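Local structure of polyphenol oxidase, chloroplastic (Malus domestica, 6ELV) at residues Pro32-Lys35 with Ala41-Asp44; Phe64-Asn69 with Leu104-Thr109; Val125-Lys130 with Gly137-Glu142. The protein is the C-terminal domain of a tyrosinase-family enzyme, a catechol oxidase that catalyses the oxidation of mono- and o-diphenols to o-diquinones. All coordinates share one frame; numbering follows the deposited sequence.

Contact 1. Residues Pro32-Lys35 with Ala41-Asp44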
loop_
_atom_site.group_PDB
_atom_site.type_symbol
_atom_site.label_atom_id
_atom_site.label_comp_id
_atom_site.label_asym_id
_atom_site.label_seq_id
_atom_site.Cartn_x
_atom_site.Cartn_y
_atom_site.Cartn_z
ATOM N N PRO A 32 -6.271 10.620 5.461
ATOM C CA PRO A 32 -7.248 11.528 4.855
ATOM C C PRO A 32 -7.254 12.884 5.547
ATOM O O PRO A 32 -7.008 13.003 6.750
ATOM C CB PRO A 32 -8.582 10.792 5.047
ATOM C CG PRO A 32 -8.193 9.348 5.153
ATOM C CD PRO A 32 -6.916 9.379 5.929
ATOM N N LYS A 33 -7.562 13.913 4.760
ATOM C CA LYS A 33 -7.439 15.294 5.224
ATOM C C LYS A 33 -8.259 15.576 6.484
ATOM O O LYS A 33 -7.839 16.377 7.328
ATOM C CB LYS A 33 -7.852 16.242 4.098
ATOM C CG LYS A 33 -9.237 15.956 3.542
ATOM C CD LYS A 33 -9.534 16.785 2.298
ATOM C CE LYS A 33 -10.917 16.473 1.734
ATOM N NZ LYS A 33 -11.137 17.084 0.388
ATOM N N GLN A 34 -9.421 14.930 6.632
ATOM C CA GLN A 34 -10.262 15.170 7.803
ATOM C C GLN A 34 -9.571 14.750 9.090
ATOM O O GLN A 34 -9.881 15.285 10.160
ATOM C CB GLN A 34 -11.591 14.423 7.672
ATOM C CG GLN A 34 -12.508 14.934 6.576
ATOM C CD GLN A 34 -12.291 14.224 5.255
ATOM O OE1 GLN A 34 -11.322 13.478 5.077
ATOM N NE2 GLN A 34 -13.200 14.450 4.319
ATOM N N LYS A 35 -8.627 13.813 9.007
ATOM C CA LYS A 35 -7.899 13.383 10.190
ATOM C C LYS A 35 -6.916 14.432 10.693
ATOM O O LYS A 35 -6.496 14.346 11.848
ATOM C CB LYS A 35 -7.144 12.082 9.912
ATOM C CG LYS A 35 -8.018 10.865 9.694
ATOM C CD LYS A 35 -8.777 10.485 10.949
ATOM C CE LYS A 35 -9.438 9.132 10.780
ATOM N NZ LYS A 35 -10.167 8.704 11.996
ATOM N N ALA A 41 -12.086 11.729 13.439
ATOM C CA ALA A 41 -13.099 12.024 12.435
ATOM C C ALA A 41 -13.481 10.737 11.722
ATOM O O ALA A 41 -12.623 9.912 11.407
ATOM C CB ALA A 41 -12.553 13.040 11.426
ATOM N N LYS A 42 -14.782 10.540 11.515
ATOM C CA LYS A 42 -15.284 9.403 10.732
ATOM C C LYS A 42 -14.889 8.056 11.336
ATOM O O LYS A 42 -14.502 7.129 10.621
ATOM C CB LYS A 42 -14.856 9.491 9.264
ATOM C CG LYS A 42 -15.387 10.707 8.530
ATOM C CD LYS A 42 -14.922 10.673 7.082
ATOM C CE LYS A 42 -15.279 11.939 6.330
ATOM N NZ LYS A 42 -16.744 12.064 6.117
ATOM N N GLU A 43 -15.032 7.930 12.661
ATOM C CA GLU A 43 -14.495 6.764 13.361
ATOM C C GLU A 43 -15.250 5.469 13.072
ATOM O O GLU A 43 -14.680 4.386 13.255
ATOM C CB GLU A 43 -14.440 7.018 14.867
ATOM N N ASP A 44 -16.504 5.541 12.632
ATOM C CA ASP A 44 -17.266 4.343 12.305
ATOM C C ASP A 44 -17.237 4.023 10.819
ATOM O O ASP A 44 -18.091 3.274 10.333
ATOM C CB ASP A 44 -18.695 4.438 12.834
ATOM C CG ASP A 44 -18.741 4.463 14.343
ATOM O OD1 ASP A 44 -18.388 3.435 14.960
ATOM O OD2 ASP A 44 -19.113 5.511 14.911
#
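Ala41 is met by both Gln34 and Lys35. Its methyl group, CB, lies 3.7 Å from the backbone O of Gln34 and also approaches the CB of that residue, both plain van der Waals contacts. The carbonyl of Ala41 does the stronger work: Lys35 NZ donates to Ala41 O at 2.8 Å, with a C=O...N angle of 148° and the donor tilted slightly from the carbonyl plane. Lys35 gets there by a bend at its second torsion (chi2 -66°), beyond which the chain runs out fully extended. Segment 32-35 leads into the short helix 34-37, with Lys35 N bonded to Pro32 O, and the lysine ties this helix to the loop that follows it, since NZ also bonds the carbonyl of Lys39. A methionine in place of Lys35 would probably leave both carbonyls without this donor and the loop less firmly held to the helix. At Lys42 the side chain crosses that of Gln34 at a slant, CE lying 3.8 Å from Gln34 NE2. Farther out, Lys42 NZ makes a long, weak ion pair with Glu45.

Contact 2. Residues Phe64-Asn69 with Leu104-Thr109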
loop_
_atom_site.group_PDB
_atom_site.type_symbol
_atom_site.label_atom_id
_atom_site.label_comp_id
_atom_site.label_asym_id
_atom_site.label_seq_id
_atom_site.Cartn_x
_atom_site.Cartn_y
_atom_site.Cartn_z
ATOM N N PHE A 64 2.646 -9.508 -4.369
ATOM C CA PHE A 64 3.382 -8.606 -3.504
ATOM C C PHE A 64 2.612 -8.445 -2.205
ATOM O O PHE A 64 1.378 -8.513 -2.178
ATOM C CB PHE A 64 3.724 -7.256 -4.169
ATOM C CG PHE A 64 2.543 -6.366 -4.495
ATOM C CD1 PHE A 64 1.993 -5.514 -3.539
ATOM C CD2 PHE A 64 2.041 -6.323 -5.788
ATOM C CE1 PHE A 64 0.944 -4.673 -3.856
ATOM C CE2 PHE A 64 0.989 -5.486 -6.120
ATOM C CZ PHE A 64 0.436 -4.658 -5.152
ATOM N N ASP A 65 3.359 -8.231 -1.130
ATOM C CA ASP A 65 2.804 -8.080 0.201
ATOM C C ASP A 65 2.918 -6.624 0.642
ATOM O O ASP A 65 3.820 -5.896 0.217
ATOM C CB ASP A 65 3.498 -9.017 1.192
ATOM C CG ASP A 65 3.362 -10.486 0.810
ATOM O OD1 ASP A 65 2.387 -10.871 0.123
ATOM O OD2 ASP A 65 4.234 -11.269 1.220
ATOM N N VAL A 66 1.983 -6.204 1.486
ATOM C CA VAL A 66 1.876 -4.817 1.919
ATOM C C VAL A 66 1.967 -4.765 3.433
ATOM O O VAL A 66 1.250 -5.501 4.127
ATOM C CB VAL A 66 0.547 -4.197 1.455
ATOM C CG1 VAL A 66 0.487 -2.719 1.829
ATOM C CG2 VAL A 66 0.356 -4.394 -0.042
ATOM N N TYR A 67 2.835 -3.886 3.935
ATOM C CA TYR A 67 3.028 -3.669 5.362
ATOM C C TYR A 67 2.886 -2.183 5.673
ATOM O O TYR A 67 3.082 -1.326 4.808
ATOM C CB TYR A 67 4.413 -4.153 5.829
ATOM C CG TYR A 67 4.610 -5.643 5.712
ATOM C CD1 TYR A 67 4.822 -6.247 4.475
ATOM C CD2 TYR A 67 4.596 -6.450 6.838
ATOM C CE1 TYR A 67 5.003 -7.610 4.376
ATOM C CE2 TYR A 67 4.779 -7.815 6.743
ATOM C CZ TYR A 67 4.965 -8.391 5.507
ATOM O OH TYR A 67 5.147 -9.753 5.404
ATOM N N VAL A 68 2.579 -1.879 6.929
ATOM C CA VAL A 68 2.460 -0.497 7.387
ATOM C C VAL A 68 3.259 -0.336 8.672
ATOM O O VAL A 68 3.283 -1.239 9.514
ATOM C CB VAL A 68 0.971 -0.133 7.612
ATOM C CG1 VAL A 68 0.815 1.279 8.161
ATOM C CG2 VAL A 68 0.201 -0.258 6.313
ATOM N N ASN A 69 3.881 0.831 8.846
ATOM C CA ASN A 69 4.529 1.148 10.110
ATOM C C ASN A 69 4.344 2.621 10.434
ATOM O O ASN A 69 4.023 3.436 9.573
ATOM C CB ASN A 69 6.022 0.735 10.180
ATOM C CG ASN A 69 6.942 1.552 9.277
ATOM O OD1 ASN A 69 7.225 1.155 8.145
ATOM N ND2 ASN A 69 7.466 2.660 9.789
ATOM N N LEU A 104 -5.944 -2.553 -5.365
ATOM C CA LEU A 104 -6.017 -3.298 -4.119
ATOM C C LEU A 104 -6.435 -2.333 -3.025
ATOM O O LEU A 104 -5.834 -1.264 -2.892
ATOM C CB LEU A 104 -4.667 -3.930 -3.760
ATOM C CG LEU A 104 -4.636 -4.758 -2.469
ATOM C CD1 LEU A 104 -5.452 -6.033 -2.590
ATOM C CD2 LEU A 104 -3.211 -5.052 -2.037
ATOM N N ARG A 105 -7.432 -2.720 -2.234
ATOM C CA ARG A 105 -7.896 -1.912 -1.109
ATOM C C ARG A 105 -7.781 -2.721 0.172
ATOM O O ARG A 105 -8.274 -3.855 0.242
ATOM C CB ARG A 105 -9.344 -1.461 -1.302
ATOM C CG ARG A 105 -9.541 -0.582 -2.512
ATOM C CD ARG A 105 -10.948 0.005 -2.550
ATOM N NE ARG A 105 -11.188 0.799 -3.753
ATOM C CZ ARG A 105 -11.540 0.295 -4.936
ATOM N NH1 ARG A 105 -11.693 -1.013 -5.082
ATOM N NH2 ARG A 105 -11.740 1.095 -5.977
ATOM N N LEU A 106 -7.149 -2.126 1.192
ATOM C CA LEU A 106 -6.873 -2.792 2.459
ATOM C C LEU A 106 -7.384 -1.946 3.623
ATOM O O LEU A 106 -7.133 -0.741 3.689
ATOM C CB LEU A 106 -5.363 -3.004 2.636
ATOM C CG LEU A 106 -4.676 -3.806 1.527
ATOM C CD1 LEU A 106 -3.180 -3.901 1.812
ATOM C CD2 LEU A 106 -5.286 -5.182 1.396
ATOM N N GLY A 107 -8.078 -2.576 4.568
ATOM C CA GLY A 107 -8.547 -1.841 5.741
ATOM C C GLY A 107 -7.418 -1.553 6.720
ATOM O O GLY A 107 -6.628 -2.446 7.063
ATOM N N LEU A 108 -7.363 -0.301 7.202
ATOM C CA LEU A 108 -6.312 0.141 8.113
ATOM C C LEU A 108 -6.767 0.458 9.529
ATOM O O LEU A 108 -5.909 0.650 10.390
ATOM C CB LEU A 108 -5.628 1.407 7.596
ATOM C CG LEU A 108 -4.849 1.297 6.300
ATOM C CD1 LEU A 108 -4.154 2.625 6.072
ATOM C CD2 LEU A 108 -3.843 0.146 6.331
ATOM N N THR A 109 -8.064 0.563 9.807
ATOM C CA THR A 109 -8.485 1.120 11.091
ATOM C C THR A 109 -7.931 0.320 12.268
ATOM O O THR A 109 -7.319 0.885 13.187
ATOM C CB THR A 109 -10.007 1.260 11.124
ATOM O OG1 THR A 109 -10.385 2.252 10.162
ATOM C CG2 THR A 109 -10.488 1.678 12.513
#
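Val66 packs against two leucines, Leu104 and Leu106, and Val68 against a third, Leu108; all these contacts are apolar. The tightest involves Leu106, whose CD1 sits against the whole branch point of Val66, 3.8 Å from Val66 CB and scarcely farther from CG1 and CG2. A nearly straight chi2 of 178° carries that methyl to the far end of the leucine, the place from which it can reach the valine. Two looser methyl-to-methyl pairs accompany it. Leu104 CD2 lies 4.1 Å from Val66 CG2, the two side chains passing alongside in opposed senses, while Leu108 CD2 comes to 4.1 Å from Val68 CG2 with the chains at a slant. Val66 therefore presents CG2 to two leucines at once. Between the backbones the spacing is wide, 9.0 Å from Val66 CA to Leu106 CA, as expected of strands in facing sheets of a beta sandwich that meet through side chains alone. Strand 62-70 is hydrogen-bonded within its own sheet to strands 82-89 and 122-131, and it runs on to Asp70, which with Asp72 and Asp120 binds a calcium ion. Across the core, strand 99-107 forms one border of the second sheet, beside strand 48-57; from that strand Ile51 touches Val66 and Ile54 touches Leu104, while Leu108, just past the strand and ahead of helix 109-115, packs on Ile141 of strand 135-142.

Contact 3. Residues Val125-Lys130 with Gly137-Glu142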
loop_
_atom_site.group_PDB
_atom_site.type_symbol
_atom_site.label_atom_id
_atom_site.label_comp_id
_atom_site.label_asym_id
_atom_site.label_seq_id
_atom_site.Cartn_x
_atom_site.Cartn_y
_atom_site.Cartn_z
ATOM N N VAL A 125 4.071 2.974 4.172
ATOM C CA VAL A 125 3.598 1.774 3.497
ATOM C C VAL A 125 4.787 1.135 2.802
ATOM O O VAL A 125 5.509 1.809 2.054
ATOM C CB VAL A 125 2.483 2.103 2.491
ATOM C CG1 VAL A 125 2.048 0.849 1.733
ATOM C CG2 VAL A 125 1.280 2.706 3.235
ATOM N N THR A 126 4.966 -0.163 3.027
ATOM C CA THR A 126 6.029 -0.943 2.412
ATOM C C THR A 126 5.402 -1.955 1.465
ATOM O O THR A 126 4.469 -2.670 1.848
ATOM C CB THR A 126 6.848 -1.658 3.497
ATOM O OG1 THR A 126 7.454 -0.689 4.363
ATOM C CG2 THR A 126 7.966 -2.502 2.909
ATOM N N LEU A 127 5.923 -2.016 0.241
ATOM C CA LEU A 127 5.497 -2.988 -0.757
ATOM C C LEU A 127 6.645 -3.964 -0.972
ATOM O O LEU A 127 7.772 -3.544 -1.266
ATOM C CB LEU A 127 5.135 -2.296 -2.069
ATOM C CG LEU A 127 4.086 -1.182 -1.984
ATOM C CD1 LEU A 127 3.799 -0.664 -3.374
ATOM C CD2 LEU A 127 2.820 -1.675 -1.335
ATOM N N VAL A 128 6.358 -5.252 -0.839
ATOM C CA VAL A 128 7.364 -6.308 -0.864
ATOM C C VAL A 128 7.052 -7.235 -2.024
ATOM O O VAL A 128 6.164 -8.085 -1.927
ATOM C CB VAL A 128 7.370 -7.096 0.456
ATOM C CG1 VAL A 128 8.504 -8.093 0.455
ATOM C CG2 VAL A 128 7.445 -6.161 1.680
ATOM N N PRO A 129 7.757 -7.111 -3.149
ATOM C CA PRO A 129 7.487 -8.020 -4.259
ATOM C C PRO A 129 7.973 -9.419 -3.914
ATOM O O PRO A 129 9.047 -9.601 -3.325
ATOM C CB PRO A 129 8.270 -7.408 -5.426
ATOM C CG PRO A 129 9.418 -6.712 -4.761
ATOM C CD PRO A 129 8.840 -6.158 -3.460
ATOM N N LYS A 130 7.162 -10.403 -4.276
ATOM C CA LYS A 130 7.490 -11.810 -4.089
ATOM C C LYS A 130 7.731 -12.527 -5.404
ATOM O O LYS A 130 8.678 -13.307 -5.511
ATOM C CB LYS A 130 6.390 -12.514 -3.283
ATOM C CG LYS A 130 6.139 -11.887 -1.913
ATOM C CD LYS A 130 7.384 -11.917 -1.052
ATOM C CE LYS A 130 7.746 -13.329 -0.644
ATOM N NZ LYS A 130 8.718 -13.342 0.484
ATOM N N GLY A 137 0.735 2.067 -9.741
ATOM C CA GLY A 137 0.379 3.381 -10.246
ATOM C C GLY A 137 0.401 4.487 -9.211
ATOM O O GLY A 137 0.799 5.613 -9.524
ATOM N N GLY A 138 -0.036 4.194 -7.990
ATOM C CA GLY A 138 -0.076 5.195 -6.931
ATOM C C GLY A 138 -0.603 4.570 -5.659
ATOM O O GLY A 138 -1.080 3.432 -5.651
ATOM N N ILE A 139 -0.486 5.322 -4.564
ATOM C CA ILE A 139 -0.939 4.860 -3.254
ATOM C C ILE A 139 -1.585 6.032 -2.519
ATOM O O ILE A 139 -1.019 7.129 -2.473
ATOM C CB ILE A 139 0.210 4.269 -2.401
ATOM C CG1 ILE A 139 1.016 3.183 -3.126
ATOM C CG2 ILE A 139 -0.331 3.685 -1.123
ATOM C CD1 ILE A 139 2.113 2.557 -2.263
ATOM N N LYS A 140 -2.743 5.795 -1.908
ATOM C CA LYS A 140 -3.400 6.819 -1.114
ATOM C C LYS A 140 -4.205 6.134 -0.023
ATOM O O LYS A 140 -4.409 4.919 -0.042
ATOM C CB LYS A 140 -4.306 7.695 -1.973
ATOM C CG LYS A 140 -5.463 6.941 -2.585
ATOM C CD LYS A 140 -6.299 7.815 -3.493
ATOM C CE LYS A 140 -7.436 7.015 -4.109
ATOM N NZ LYS A 140 -8.373 7.888 -4.854
ATOM N N ILE A 141 -4.669 6.936 0.932
ATOM C CA ILE A 141 -5.582 6.482 1.973
ATOM C C ILE A 141 -6.842 7.325 1.892
ATOM O O ILE A 141 -6.767 8.551 1.758
ATOM C CB ILE A 141 -4.949 6.558 3.377
ATOM C CG1 ILE A 141 -3.703 5.673 3.440
ATOM C CG2 ILE A 141 -5.955 6.166 4.449
ATOM C CD1 ILE A 141 -2.854 5.913 4.671
ATOM N N GLU A 142 -7.996 6.676 1.957
ATOM C CA GLU A 142 -9.245 7.416 1.859
ATOM C C GLU A 142 -10.350 6.685 2.607
ATOM O O GLU A 142 -10.182 5.569 3.093
ATOM C CB GLU A 142 -9.620 7.688 0.406
ATOM C CG GLU A 142 -9.893 6.452 -0.392
ATOM C CD GLU A 142 -10.138 6.765 -1.851
ATOM O OE1 GLU A 142 -9.918 7.925 -2.266
ATOM O OE2 GLU A 142 -10.555 5.851 -2.577
#
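Ile139 points its long branch into the middle of a beta sandwich and meets Leu127 and Val125 of the facing sheet. Leu127 and Ile139 meet end to end, CD1 of the leucine 3.8 Å from CD1 of the isoleucine. Both side chains are drawn out in the same way: in each the gamma carbon that leads to the tip stands opposite the carbonyl carbon (chi1 -52° in Ile139), and the delta methyl then continues in the extended direction. Full reach on both sides is what lets the pair close the distance between the sheets. Val125 stands a little farther off. With CG1 set opposite its own backbone N (chi1 177°), that methyl comes to 4.3 Å from Ile139 CD1, so a single isoleucine methyl touches two residues, two positions apart, on strand 122-131. Leu49 of strand 48-57 also touches Val125 and Ile139, and Val66 of strand 62-70 touches Val125 and Leu127. Just before Ile139, Gly137 and Gly138 together face Glu52 in a classic beta bulge. Lys140 and Glu142, two residues apart on strand 135-142, take no part in the Ile139 cluster. The extended Lys140 chain slants over to the carboxylate of Glu142, and the two close a salt bridge, Lys140 NZ to Glu142 OE1 at 3.0 Å, the ammonium group approaching from above the carboxylate plane, 42° out of it.

Overall arrangement
Contacts 2 and 3 lie in the buried core, their centres about 7 Å apart, whereas contact 1 is peripheral, its centre about 19 Å from that of the chain. The two core contacts join the same pair of sheets. Their first segments are adjacent strands, bonded backbone to backbone (Asp65 O to Val128 N, 2.8 Å), but their second segments are separated in the other sheet by strand 48-57. Both rest on aliphatic side-chain packing, with no polar pair across either. Contact 1, by contrast, closes a helix and its following loop with a lysine-to-carbonyl bond, in a partly buried place at the periphery. It still reaches the sandwich: Pro32 CD packs 3.7 Å from Ile141 CG2 of contact 3.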